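PDB 6G6P: Ika8 from Synthetic construct, which has no established natural function, being a synthetic WD40-repeat protein whose eight four-stranded sheets form an eight-bladed beta-propeller. Local coordinates for residues L181-N186 against W200-G205; K105-S110 against L141-N146; G13-I18 against D34-V39; Q95-A100 against G111-T116; N266-G271 against W280-G285. All coordinates share one frame; numbering follows the deposited sequence.

Interaction 1: L181-N186 against W200-G205; sequences LAFSKN and WDILTG
Ile-202 N gives an almost straight hydrogen bond to Asn-186 O (3.2 Å, N-H...O angle 173°). It ties together two loops at one edge of a WD40 propeller blade: the turn leaving strand 178-183, and the chain just past the Trp-Asp pair that ends strand 197-201. Ile-202 CG1, anti to the carbonyl carbon (chi1 -46°), lies alongside Asn-186 O, and CD1 reaches on to within 3.5 Å of Ser-184 O. Phe-183 is met more loosely, its ring atom CD2 standing 4.5 Å from Ile-202 CD1.

Behind this shell sits Asp-201. Its OD1 takes the N-H of Leu-203 at 3.1 Å from above the carboxylate plane, an Asx turn, and Gly-205 N closes on Asp-201 O at 2.7 Å. With an alanine here, Leu-203 N would probably lose its acceptor and the turn that presents Ile-202 would be freer to shift. Farther out, Ile-202 and Phe-183 both rest on Val-188 of the intervening strand, and Phe-183 also touches Ile-147 and Val-149 of the adjacent blade. On the opposing turn, Ser-184 OG accepts from Ile-187 N and, weakly, from Asn-186 N at 3.3 Å.

Interaction 2: K105-S110 against L141-N146; sequences KNIVVS and LQFKDN
Ser-110, whose backbone N lies 4.2 Å from Leu-141 CD2, turns its side chain away from strand 141-144 and into the grip of two rings of its own blade: OG is hydrogen-bonded to both His-94 NE2 and Trp-120 NE1. The side chains that meet across the two segments are all apolar. Leu-141 sends CD2 against Val-109, where it meets the carbonyl O at 3.5 Å and CG1 at 3.7 Å, the two side chains crossing at about a right angle.

This is the seam between successive blades of the WD40 propeller. The second strand of one sheet lies against the innermost strand of the next, their short axes 8.4 Å apart and running nearly antiparallel (159°), too far apart for backbone pairing, so side chains fill the interval. Phe-143 is the largest single contributor. Its CG is anti to the backbone N (chi1 -178°), which carries the ring across the seam to the two beta-branched residues. Val-109 CG2 sits over one face as a CH-pi contact, 4.0 Å from the Phe-143 ring centroid, while CB and CG2 of Ile-107 each come within 3.6 Å of Phe-143 CE2. Were Phe-143 an alanine, a gap is likely to open between the blades, with Val-109 CG2 and Ile-107 CG2 losing their aromatic partner. The ring also touches Ala-102 and Ser-104 of strand 98-104, and Val-148 of its own blade.

Interaction 3: G13-I18 against D34-V39; sequences GHQSAI and DGTIKV
His-14 and Lys-38 bury one another most extensively here, with Asp-34 next. The Lys-38 chain is extended beyond CG and slides past the imidazole in the opposite direction, laying CD over one face, 3.7 Å from the His-14 ring centroid and 14° off its normal. This CH-pi contact carries the ammonium beyond the ring, where NZ bonds to Gly-13 O at 3.1 Å in the carbonyl plane.

The ring edge is engaged as well. His-14 ND1 donates to Thr-36 OG1 (3.1 Å, N-H...O angle 163°), with the oxygen close to the ring plane. Thr-36 OG1 in turn donates to Asp-34 OD1 at 2.6 Å, on the syn side but somewhat out of the carboxylate plane. The same OD1 accepts from Thr-36 N at 3.1 Å, from the same face of the carboxylate, which makes an Asx turn of the tight connection into strand 37-41. Asp-34 N reaches back to Ser-16 OG in a weak bond. On the far side of the imidazole, NE2 is hydrogen-bonded to Ser-30 OG, so the chain Asp-Thr-His-Ser resembles the buried polar network of WD40 blades, with a threonine hydroxyl inserted between aspartate and histidine.

With Thr-36 OG1 donating to Asp-34, ND1 is the likely donor to that hydroxyl, and the nearby carboxylate probably favours a proton there; both ring nitrogens are engaged, which fixes the rotation of the imidazole.

Interaction 4: Q95-A100 against G111-T116; sequences QSAITA and GAADGT
Two torsions bring Ser-96 and Asp-114 together: the serine OG is anti to its carbonyl carbon (chi1 -55°), while the Asp-114 carboxyl carbon sits between backbone N and carbonyl carbon (chi1 58°). Ser-96 OG thus comes to 2.9 Å from Asp-114 OD2. A water links the same two residues, accepting from Ser-96 N at 3.1 Å and donating to Asp-114 OD2 at 2.6 Å. The other oxygen, OD1, looks inward to its own segment, taking Thr-116 OG1 at 2.7 Å and also Thr-116 N; the latter bond is an Asx turn set on the type I turn from Ala-112 to Gly-115.

Deeper in the WD40 propeller blade, the contact becomes the antiparallel hairpin of strands 98-104 and 107-112, where a classic beta bulge sets two residues, Thr-99 and Ala-100, opposite the single Gly-111. Gly-111 O accepts from Thr-99 N at 2.8 Å and weakly from Ala-100 N, while Gly-111 N returns a bond to Ala-100 O at 2.9 Å. Ala-113 N reaches Ala-97 O at 2.8 Å. Thr-99 OG1 turns to Val-138 O of the next blade.

The carboxylate thus divides its labour: OD1 shapes the turn, OD2 accepts from the bridging water, and the negative charge they share probably strengthens that link to the incoming loop.

Interaction 5: N266-G271 against W280-G285; sequences NIVVSG and WDILTG
Trp-280 and Val-268 pair in the antiparallel hairpin formed by the second and third strands of a WD40 propeller blade. Their backbones bond both ways, Trp-280 N to Val-268 O at 2.7 Å and Val-268 N to Trp-280 O at 3.0 Å. From this pair the indole can be followed outward. CB and CG pass beside Val-268 O, with CG anti to the carbonyl carbon of Trp-280 (chi1 -43°), and the pyrrole edge is thereby turned along the neighbouring strand. CD1 comes within 3.4 Å of Val-268 O and 4.1 Å of Val-268 CG1. At NE1 the N-H points almost straight at Ser-270 OG (3.1 Å, N-H...O angle 166°), which lies in the plane of the indole. That hydroxyl also bonds to His-254 NE2, so the buried indole nitrogen joins the Trp-Ser-His network of the blade, and the tryptophan additionally packs on Leu-251 and Glu-252.

Beyond the tryptophan the hairpin edge is finished by one more backbone bond, Ile-282 N to Asn-266 O at 2.9 Å, after which the second segment curls away, with Gly-285 N bonding Asp-281 O. Ile-282 points CG2 at Val-268 CG2, 3.5 Å away, on the same face as the indole, while its CG1 lies against Asn-266. At the outer end the Asn-266 amide lies against Leu-283, ND2 standing 3.6 Å from Leu-283 CD1.

Interactions 1, 4 and 5 lie within a blade, interaction 3 pins the loop entering a blade to that blade's turn, and interaction 2 joins two blades. Interaction 2 is buried and its side chains meet through apolar groups; 3, 4 and 5 are partly buried, and 1 is at the surface. Interactions 2 and 4 share strand 107-112 and touch, Leu-141 CB lying 3.8 Å from Ala-100 CB; interaction 1 packs against interaction 2 from the next blade. Interactions 1 and 5 use the same turn after the third strand and share its Asn O to Ile N bond, to which 5 adds a strand pair and an indole bond. In 3 and 4, an Asx-turn aspartate after the second strand faces a serine of the entering loop.

Interaction 1: L181-N186 against W200-G205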
# COMPACT_ATOMS: atom_id res chain seq x y z
N LEU A 181 5.87 5.30 3.34
CA LEU A 181 5.94 6.27 4.42
C LEU A 181 5.25 5.70 5.66
O LEU A 181 4.60 4.65 5.61
CB LEU A 181 5.28 7.61 4.05
CG LEU A 181 5.82 8.63 3.04
CD1 LEU A 181 6.08 8.02 1.68
CD2 LEU A 181 4.84 9.78 2.90
N ALA A 182 5.41 6.42 6.76
CA ALA A 182 4.76 6.21 8.05
C ALA A 182 5.26 7.32 8.97
O ALA A 182 6.30 7.92 8.71
CB ALA A 182 5.07 4.84 8.66
N PHE A 183 4.50 7.58 10.03
CA PHE A 183 4.88 8.67 10.91
C PHE A 183 4.14 8.54 12.23
O PHE A 183 3.01 8.04 12.28
CB PHE A 183 4.58 10.04 10.29
CG PHE A 183 3.12 10.29 10.08
CD1 PHE A 183 2.48 9.80 8.96
CD2 PHE A 183 2.38 10.93 11.04
CE1 PHE A 183 1.13 10.00 8.76
CE2 PHE A 183 1.03 11.13 10.87
CZ PHE A 183 0.42 10.67 9.71
N SER A 184 4.77 9.04 13.28
CA SER A 184 4.15 9.16 14.59
C SER A 184 3.78 10.62 14.85
O SER A 184 3.92 11.49 13.99
CB SER A 184 5.10 8.64 15.67
OG SER A 184 6.25 9.47 15.77
N LYS A 185 3.28 10.88 16.06
CA LYS A 185 2.99 12.25 16.46
C LYS A 185 4.24 13.12 16.45
O LYS A 185 4.17 14.32 16.16
CB LYS A 185 2.33 12.25 17.85
CG LYS A 185 2.48 13.54 18.66
CD LYS A 185 1.74 14.72 18.05
CE LYS A 185 2.19 16.03 18.68
NZ LYS A 185 1.18 17.11 18.52
N ASN A 186 5.40 12.53 16.73
CA ASN A 186 6.64 13.28 16.88
C ASN A 186 7.54 13.25 15.65
O ASN A 186 8.23 14.23 15.38
CB ASN A 186 7.42 12.77 18.09
CG ASN A 186 7.34 13.70 19.28
OD1 ASN A 186 7.80 14.84 19.22
ND2 ASN A 186 6.75 13.22 20.36
N TRP A 200 12.24 12.37 10.36
CA TRP A 200 12.08 13.81 10.42
C TRP A 200 11.28 14.21 11.65
O TRP A 200 10.18 13.71 11.87
CB TRP A 200 11.38 14.34 9.17
CG TRP A 200 11.81 13.68 7.89
CD1 TRP A 200 11.37 12.48 7.40
CD2 TRP A 200 12.75 14.18 6.94
NE1 TRP A 200 11.98 12.21 6.20
CE2 TRP A 200 12.83 13.24 5.90
CE3 TRP A 200 13.53 15.34 6.87
CZ2 TRP A 200 13.67 13.42 4.80
CZ3 TRP A 200 14.36 15.51 5.78
CH2 TRP A 200 14.42 14.56 4.76
N ASP A 201 11.84 15.12 12.45
CA ASP A 201 11.07 15.80 13.48
C ASP A 201 10.03 16.69 12.81
O ASP A 201 10.38 17.61 12.06
CB ASP A 201 12.01 16.63 14.36
CG ASP A 201 11.31 17.24 15.57
OD1 ASP A 201 10.07 17.33 15.58
OD2 ASP A 201 12.02 17.63 16.52
N ILE A 202 8.75 16.42 13.06
CA ILE A 202 7.69 17.13 12.34
C ILE A 202 7.67 18.60 12.71
O ILE A 202 7.34 19.45 11.87
CB ILE A 202 6.32 16.47 12.61
CG1 ILE A 202 6.41 14.95 12.48
CG2 ILE A 202 5.29 17.02 11.63
CD1 ILE A 202 5.07 14.28 12.29
N LEU A 203 8.00 18.94 13.96
CA LEU A 203 7.92 20.33 14.40
C LEU A 203 8.96 21.19 13.69
O LEU A 203 8.61 22.13 12.95
CB LEU A 203 8.10 20.41 15.92
CG LEU A 203 6.87 20.30 16.82
CD1 LEU A 203 5.94 19.17 16.39
CD2 LEU A 203 7.30 20.11 18.27
N THR A 204 10.24 20.89 13.90
CA THR A 204 11.31 21.70 13.32
C THR A 204 11.61 21.33 11.88
O THR A 204 11.97 22.21 11.08
CB THR A 204 12.58 21.57 14.16
OG1 THR A 204 13.29 20.39 13.77
CG2 THR A 204 12.24 21.48 15.64
N GLY A 205 11.46 20.06 11.52
CA GLY A 205 11.89 19.57 10.22
C GLY A 205 13.27 18.98 10.21
O GLY A 205 13.75 18.58 9.14

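Interaction 2: K105-S110 against L141-N146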
# COMPACT_ATOMS: atom_id res chain seq x y z
N LYS A 105 -11.64 7.17 9.21
CA LYS A 105 -12.94 7.63 9.71
C LYS A 105 -13.79 7.99 8.48
O LYS A 105 -14.06 7.12 7.66
CB LYS A 105 -12.76 8.75 10.72
CG LYS A 105 -12.32 8.33 12.11
CD LYS A 105 -11.19 9.22 12.60
CE LYS A 105 -10.89 8.97 14.06
NZ LYS A 105 -9.66 8.15 14.26
N ASN A 106 -14.19 9.25 8.34
CA ASN A 106 -15.04 9.71 7.24
C ASN A 106 -14.27 10.46 6.16
O ASN A 106 -14.89 11.03 5.25
CB ASN A 106 -16.14 10.62 7.81
CG ASN A 106 -17.22 9.84 8.54
OD1 ASN A 106 -17.07 8.64 8.82
ND2 ASN A 106 -18.28 10.53 8.92
N ILE A 107 -12.94 10.47 6.24
CA ILE A 107 -12.10 11.25 5.33
C ILE A 107 -11.41 10.31 4.35
O ILE A 107 -10.85 9.28 4.75
CB ILE A 107 -11.07 12.09 6.11
CG1 ILE A 107 -11.77 12.91 7.20
CG2 ILE A 107 -10.27 12.98 5.16
CD1 ILE A 107 -12.71 13.97 6.66
N VAL A 108 -11.48 10.66 3.07
CA VAL A 108 -10.70 10.01 2.02
C VAL A 108 -9.73 11.04 1.46
O VAL A 108 -10.13 12.17 1.14
CB VAL A 108 -11.60 9.43 0.90
CG1 VAL A 108 -10.76 8.99 -0.28
CG2 VAL A 108 -12.40 8.26 1.43
N VAL A 109 -8.46 10.68 1.38
CA VAL A 109 -7.43 11.49 0.75
C VAL A 109 -6.92 10.71 -0.46
O VAL A 109 -6.54 9.54 -0.34
CB VAL A 109 -6.27 11.81 1.71
CG1 VAL A 109 -5.36 12.88 1.12
CG2 VAL A 109 -6.82 12.26 3.06
N SER A 110 -6.94 11.35 -1.63
CA SER A 110 -6.54 10.73 -2.88
C SER A 110 -5.43 11.53 -3.53
O SER A 110 -5.46 12.76 -3.54
CB SER A 110 -7.73 10.61 -3.84
OG SER A 110 -8.32 11.87 -4.09
N LEU A 141 1.16 7.82 0.15
CA LEU A 141 0.28 8.69 0.92
C LEU A 141 -0.09 7.99 2.21
O LEU A 141 -0.53 6.84 2.18
CB LEU A 141 -0.97 9.05 0.11
CG LEU A 141 -1.79 10.28 0.52
CD1 LEU A 141 -1.05 11.56 0.17
CD2 LEU A 141 -3.15 10.25 -0.16
N GLN A 142 0.08 8.68 3.34
CA GLN A 142 -0.30 8.17 4.65
C GLN A 142 -1.11 9.24 5.37
O GLN A 142 -0.72 10.41 5.38
CB GLN A 142 0.92 7.76 5.48
CG GLN A 142 1.93 6.91 4.72
CD GLN A 142 1.47 5.47 4.53
OE1 GLN A 142 0.60 4.98 5.25
NE2 GLN A 142 2.06 4.79 3.55
N PHE A 143 -2.21 8.83 5.99
CA PHE A 143 -3.14 9.74 6.64
C PHE A 143 -3.36 9.29 8.08
O PHE A 143 -3.71 8.13 8.32
CB PHE A 143 -4.47 9.80 5.89
CG PHE A 143 -5.46 10.77 6.47
CD1 PHE A 143 -5.06 12.02 6.91
CD2 PHE A 143 -6.79 10.42 6.58
CE1 PHE A 143 -5.97 12.90 7.44
CE2 PHE A 143 -7.71 11.30 7.11
CZ PHE A 143 -7.30 12.54 7.54
N LYS A 144 -3.16 10.21 9.02
CA LYS A 144 -3.36 9.93 10.44
C LYS A 144 -3.60 11.24 11.17
O LYS A 144 -2.85 12.20 11.00
CB LYS A 144 -2.15 9.20 11.04
CG LYS A 144 -2.28 8.84 12.51
CD LYS A 144 -0.96 9.10 13.24
CE LYS A 144 -1.17 9.52 14.69
NZ LYS A 144 0.11 9.65 15.44
N ASP A 145 -4.66 11.27 11.98
CA ASP A 145 -4.92 12.33 12.94
C ASP A 145 -4.86 13.71 12.29
O ASP A 145 -4.03 14.56 12.64
CB ASP A 145 -3.95 12.25 14.11
CG ASP A 145 -4.60 11.69 15.36
OD1 ASP A 145 -5.83 11.51 15.36
OD2 ASP A 145 -3.87 11.45 16.35
N ASN A 146 -5.73 13.92 11.30
CA ASN A 146 -6.00 15.24 10.73
C ASN A 146 -4.80 15.80 9.96
O ASN A 146 -4.83 16.97 9.55
CB ASN A 146 -6.47 16.19 11.85
CG ASN A 146 -7.16 17.45 11.34
OD1 ASN A 146 -6.59 18.26 10.61
ND2 ASN A 146 -8.43 17.60 11.70

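Interaction 3: G13-I18 against D34-V39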
# COMPACT_ATOMS: atom_id res chain seq x y z
N GLY A 13 -10.71 -15.48 -8.93
CA GLY A 13 -9.83 -14.42 -9.37
C GLY A 13 -10.45 -13.59 -10.49
O GLY A 13 -11.67 -13.52 -10.66
N HIS A 14 -9.57 -12.97 -11.27
CA HIS A 14 -9.98 -12.06 -12.33
C HIS A 14 -9.42 -12.51 -13.67
O HIS A 14 -8.56 -13.39 -13.74
CB HIS A 14 -9.53 -10.62 -12.03
CG HIS A 14 -10.15 -10.04 -10.80
ND1 HIS A 14 -10.95 -8.91 -10.83
CD2 HIS A 14 -10.10 -10.43 -9.50
CE1 HIS A 14 -11.35 -8.63 -9.60
NE2 HIS A 14 -10.85 -9.53 -8.78
N GLN A 15 -9.93 -11.89 -14.73
CA GLN A 15 -9.49 -12.16 -16.09
C GLN A 15 -8.30 -11.29 -16.49
O GLN A 15 -7.80 -11.44 -17.61
CB GLN A 15 -10.65 -11.95 -17.07
CG GLN A 15 -11.97 -12.58 -16.63
CD GLN A 15 -12.75 -11.71 -15.66
OE1 GLN A 15 -12.22 -10.76 -15.08
NE2 GLN A 15 -14.02 -12.05 -15.46
N SER A 16 -7.85 -10.39 -15.62
CA SER A 16 -6.71 -9.54 -15.90
C SER A 16 -5.92 -9.33 -14.62
O SER A 16 -6.35 -9.72 -13.53
CB SER A 16 -7.14 -8.20 -16.51
OG SER A 16 -7.80 -7.40 -15.55
N ALA A 17 -4.75 -8.71 -14.77
CA ALA A 17 -3.79 -8.58 -13.67
C ALA A 17 -4.42 -7.92 -12.45
O ALA A 17 -5.13 -6.92 -12.55
CB ALA A 17 -2.58 -7.76 -14.13
N ILE A 18 -4.14 -8.49 -11.28
CA ILE A 18 -4.58 -7.90 -10.02
C ILE A 18 -3.73 -6.66 -9.75
O ILE A 18 -2.50 -6.75 -9.65
CB ILE A 18 -4.48 -8.90 -8.86
CG1 ILE A 18 -5.26 -10.18 -9.18
CG2 ILE A 18 -4.97 -8.26 -7.57
CD1 ILE A 18 -6.72 -9.96 -9.49
N ASP A 34 -8.59 -4.42 -15.77
CA ASP A 34 -9.73 -4.18 -16.64
C ASP A 34 -10.85 -3.42 -15.94
O ASP A 34 -11.94 -3.28 -16.51
CB ASP A 34 -10.26 -5.50 -17.21
CG ASP A 34 -10.63 -6.50 -16.12
OD1 ASP A 34 -10.69 -6.12 -14.94
OD2 ASP A 34 -10.86 -7.68 -16.47
N GLY A 35 -10.62 -2.93 -14.72
CA GLY A 35 -11.60 -2.18 -13.99
C GLY A 35 -12.51 -3.00 -13.10
O GLY A 35 -13.19 -2.42 -12.23
N THR A 36 -12.55 -4.32 -13.27
CA THR A 36 -13.44 -5.15 -12.48
C THR A 36 -13.00 -5.20 -11.03
O THR A 36 -11.80 -5.29 -10.73
CB THR A 36 -13.51 -6.56 -13.06
OG1 THR A 36 -12.20 -7.14 -13.09
CG2 THR A 36 -14.08 -6.54 -14.47
N ILE A 37 -13.97 -5.13 -10.12
CA ILE A 37 -13.74 -5.29 -8.69
C ILE A 37 -14.62 -6.44 -8.21
O ILE A 37 -15.79 -6.54 -8.58
CB ILE A 37 -14.05 -4.00 -7.91
CG1 ILE A 37 -13.07 -2.89 -8.28
CG2 ILE A 37 -14.01 -4.26 -6.42
CD1 ILE A 37 -13.22 -1.63 -7.44
N LYS A 38 -14.04 -7.32 -7.40
CA LYS A 38 -14.74 -8.51 -6.92
C LYS A 38 -14.61 -8.62 -5.41
O LYS A 38 -13.55 -8.31 -4.85
CB LYS A 38 -14.20 -9.77 -7.60
CG LYS A 38 -14.58 -9.87 -9.07
CD LYS A 38 -14.04 -11.12 -9.73
CE LYS A 38 -14.18 -11.04 -11.24
NZ LYS A 38 -14.28 -12.39 -11.87
N VAL A 39 -15.69 -9.05 -4.77
CA VAL A 39 -15.74 -9.23 -3.32
C VAL A 39 -15.93 -10.71 -3.03
O VAL A 39 -16.84 -11.34 -3.59
CB VAL A 39 -16.87 -8.39 -2.69
CG1 VAL A 39 -16.93 -8.63 -1.20
CG2 VAL A 39 -16.66 -6.91 -3.00

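Interaction 4: Q95-A100 against G111-T116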
# COMPACT_ATOMS: atom_id res chain seq x y z
N GLN A 95 -8.63 14.63 -12.48
CA GLN A 95 -8.51 14.51 -13.92
C GLN A 95 -7.39 13.57 -14.33
O GLN A 95 -7.48 12.95 -15.39
CB GLN A 95 -8.27 15.89 -14.54
CG GLN A 95 -9.42 16.87 -14.29
CD GLN A 95 -10.41 16.89 -15.43
OE1 GLN A 95 -10.62 17.91 -16.07
NE2 GLN A 95 -11.02 15.74 -15.71
N SER A 96 -6.36 13.45 -13.51
CA SER A 96 -5.28 12.51 -13.73
C SER A 96 -5.56 11.19 -13.01
O SER A 96 -6.45 11.09 -12.17
CB SER A 96 -3.95 13.11 -13.24
OG SER A 96 -3.72 14.36 -13.86
N ALA A 97 -4.78 10.17 -13.36
CA ALA A 97 -4.98 8.84 -12.79
C ALA A 97 -4.77 8.85 -11.29
O ALA A 97 -3.82 9.45 -10.78
CB ALA A 97 -4.03 7.85 -13.45
N ILE A 98 -5.66 8.17 -10.57
CA ILE A 98 -5.48 7.98 -9.14
C ILE A 98 -4.25 7.10 -8.91
O ILE A 98 -4.06 6.09 -9.59
CB ILE A 98 -6.73 7.36 -8.50
CG1 ILE A 98 -7.94 8.29 -8.68
CG2 ILE A 98 -6.49 7.05 -7.02
CD1 ILE A 98 -7.69 9.70 -8.21
N THR A 99 -3.40 7.50 -7.97
CA THR A 99 -2.18 6.77 -7.69
C THR A 99 -2.00 6.40 -6.22
O THR A 99 -1.14 5.57 -5.91
CB THR A 99 -0.95 7.58 -8.13
OG1 THR A 99 -0.97 8.86 -7.49
CG2 THR A 99 -0.94 7.78 -9.64
N ALA A 100 -2.79 6.97 -5.32
CA ALA A 100 -2.67 6.66 -3.90
C ALA A 100 -3.99 7.02 -3.22
O ALA A 100 -4.65 7.99 -3.59
CB ALA A 100 -1.51 7.42 -3.24
N GLY A 111 -4.44 10.82 -4.06
CA GLY A 111 -3.35 11.43 -4.80
C GLY A 111 -3.42 11.00 -6.26
O GLY A 111 -3.82 9.88 -6.57
N ALA A 112 -3.03 11.91 -7.15
CA ALA A 112 -3.15 11.68 -8.58
C ALA A 112 -1.77 11.72 -9.24
O ALA A 112 -0.77 12.06 -8.61
CB ALA A 112 -4.08 12.71 -9.23
N ALA A 113 -1.75 11.37 -10.53
CA ALA A 113 -0.51 11.33 -11.28
C ALA A 113 0.02 12.71 -11.64
O ALA A 113 1.18 12.83 -12.03
CB ALA A 113 -0.70 10.50 -12.56
N ASP A 114 -0.81 13.75 -11.53
CA ASP A 114 -0.36 15.12 -11.78
C ASP A 114 0.16 15.80 -10.52
O ASP A 114 0.57 16.96 -10.59
CB ASP A 114 -1.49 15.95 -12.39
CG ASP A 114 -2.74 15.99 -11.52
OD1 ASP A 114 -2.71 15.44 -10.40
OD2 ASP A 114 -3.75 16.57 -11.96
N GLY A 115 0.14 15.11 -9.38
CA GLY A 115 0.61 15.66 -8.13
C GLY A 115 -0.47 16.25 -7.25
O GLY A 115 -0.16 16.65 -6.12
N THR A 116 -1.71 16.30 -7.72
CA THR A 116 -2.78 16.87 -6.92
C THR A 116 -3.19 15.91 -5.80
O THR A 116 -3.08 14.68 -5.93
CB THR A 116 -3.99 17.19 -7.79
OG1 THR A 116 -4.46 16.00 -8.43
CG2 THR A 116 -3.63 18.22 -8.85
O HOH W 1 -6.19 15.81 -11.44

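Interaction 5: N266-G271 against W280-G285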
# COMPACT_ATOMS: atom_id res chain seq x y z
N ASN A 266 5.53 -10.82 14.05
CA ASN A 266 6.92 -11.05 13.70
C ASN A 266 7.06 -11.86 12.41
O ASN A 266 8.11 -12.47 12.18
CB ASN A 266 7.64 -11.76 14.84
CG ASN A 266 7.33 -11.14 16.20
OD1 ASN A 266 7.49 -9.94 16.40
ND2 ASN A 266 6.93 -11.97 17.15
N ILE A 267 6.03 -11.85 11.57
CA ILE A 267 6.01 -12.61 10.32
C ILE A 267 6.15 -11.63 9.17
O ILE A 267 5.43 -10.63 9.10
CB ILE A 267 4.71 -13.43 10.18
CG1 ILE A 267 4.49 -14.31 11.42
CG2 ILE A 267 4.76 -14.27 8.92
CD1 ILE A 267 5.62 -15.26 11.70
N VAL A 268 7.10 -11.92 8.27
CA VAL A 268 7.26 -11.19 7.02
C VAL A 268 6.87 -12.12 5.88
O VAL A 268 7.34 -13.26 5.81
CB VAL A 268 8.71 -10.68 6.83
CG1 VAL A 268 8.90 -10.09 5.45
CG2 VAL A 268 9.02 -9.65 7.90
N VAL A 269 6.00 -11.65 5.00
CA VAL A 269 5.60 -12.38 3.80
C VAL A 269 6.06 -11.57 2.60
O VAL A 269 5.70 -10.39 2.46
CB VAL A 269 4.08 -12.62 3.74
CG1 VAL A 269 3.70 -13.43 2.51
CG2 VAL A 269 3.61 -13.33 5.01
N SER A 270 6.88 -12.18 1.75
CA SER A 270 7.44 -11.51 0.58
C SER A 270 7.03 -12.25 -0.68
O SER A 270 7.01 -13.48 -0.72
CB SER A 270 8.97 -11.43 0.67
OG SER A 270 9.55 -12.71 0.86
N GLY A 271 6.69 -11.49 -1.72
CA GLY A 271 6.36 -12.04 -3.02
C GLY A 271 7.33 -11.54 -4.07
O GLY A 271 7.78 -10.39 -4.01
N TRP A 280 8.70 -15.52 6.58
CA TRP A 280 9.85 -15.44 7.46
C TRP A 280 9.43 -15.06 8.87
O TRP A 280 8.39 -14.45 9.10
CB TRP A 280 10.87 -14.41 6.95
CG TRP A 280 11.12 -14.45 5.48
CD1 TRP A 280 10.43 -13.77 4.51
CD2 TRP A 280 12.14 -15.20 4.80
NE1 TRP A 280 10.96 -14.06 3.27
CE2 TRP A 280 12.00 -14.93 3.42
CE3 TRP A 280 13.14 -16.07 5.23
CZ2 TRP A 280 12.84 -15.50 2.47
CZ3 TRP A 280 13.97 -16.64 4.28
CH2 TRP A 280 13.82 -16.35 2.92
N ASP A 281 10.27 -15.45 9.83
CA ASP A 281 10.12 -15.08 11.23
C ASP A 281 11.30 -14.17 11.59
O ASP A 281 12.44 -14.63 11.64
CB ASP A 281 10.09 -16.33 12.11
CG ASP A 281 9.90 -16.01 13.59
OD1 ASP A 281 9.47 -14.88 13.91
OD2 ASP A 281 10.19 -16.89 14.42
N ILE A 282 11.01 -12.89 11.84
CA ILE A 282 12.07 -11.93 12.10
C ILE A 282 12.74 -12.12 13.45
O ILE A 282 13.75 -11.47 13.73
CB ILE A 282 11.56 -10.48 12.01
CG1 ILE A 282 10.32 -10.30 12.88
CG2 ILE A 282 11.27 -10.10 10.57
CD1 ILE A 282 10.18 -8.91 13.47
N LEU A 283 12.21 -13.00 14.30
CA LEU A 283 12.89 -13.30 15.55
C LEU A 283 14.03 -14.28 15.33
O LEU A 283 15.09 -14.16 15.95
CB LEU A 283 11.90 -13.85 16.58
CG LEU A 283 10.81 -12.88 17.04
CD1 LEU A 283 10.08 -13.43 18.25
CD2 LEU A 283 11.40 -11.51 17.34
N THR A 284 13.84 -15.26 14.43
CA THR A 284 14.84 -16.28 14.18
C THR A 284 15.47 -16.20 12.80
O THR A 284 16.57 -16.73 12.61
CB THR A 284 14.22 -17.68 14.37
OG1 THR A 284 15.24 -18.68 14.21
CG2 THR A 284 13.10 -17.92 13.37
N GLY A 285 14.81 -15.57 11.83
CA GLY A 285 15.31 -15.52 10.47
C GLY A 285 15.07 -16.77 9.66
O GLY A 285 15.55 -16.86 8.53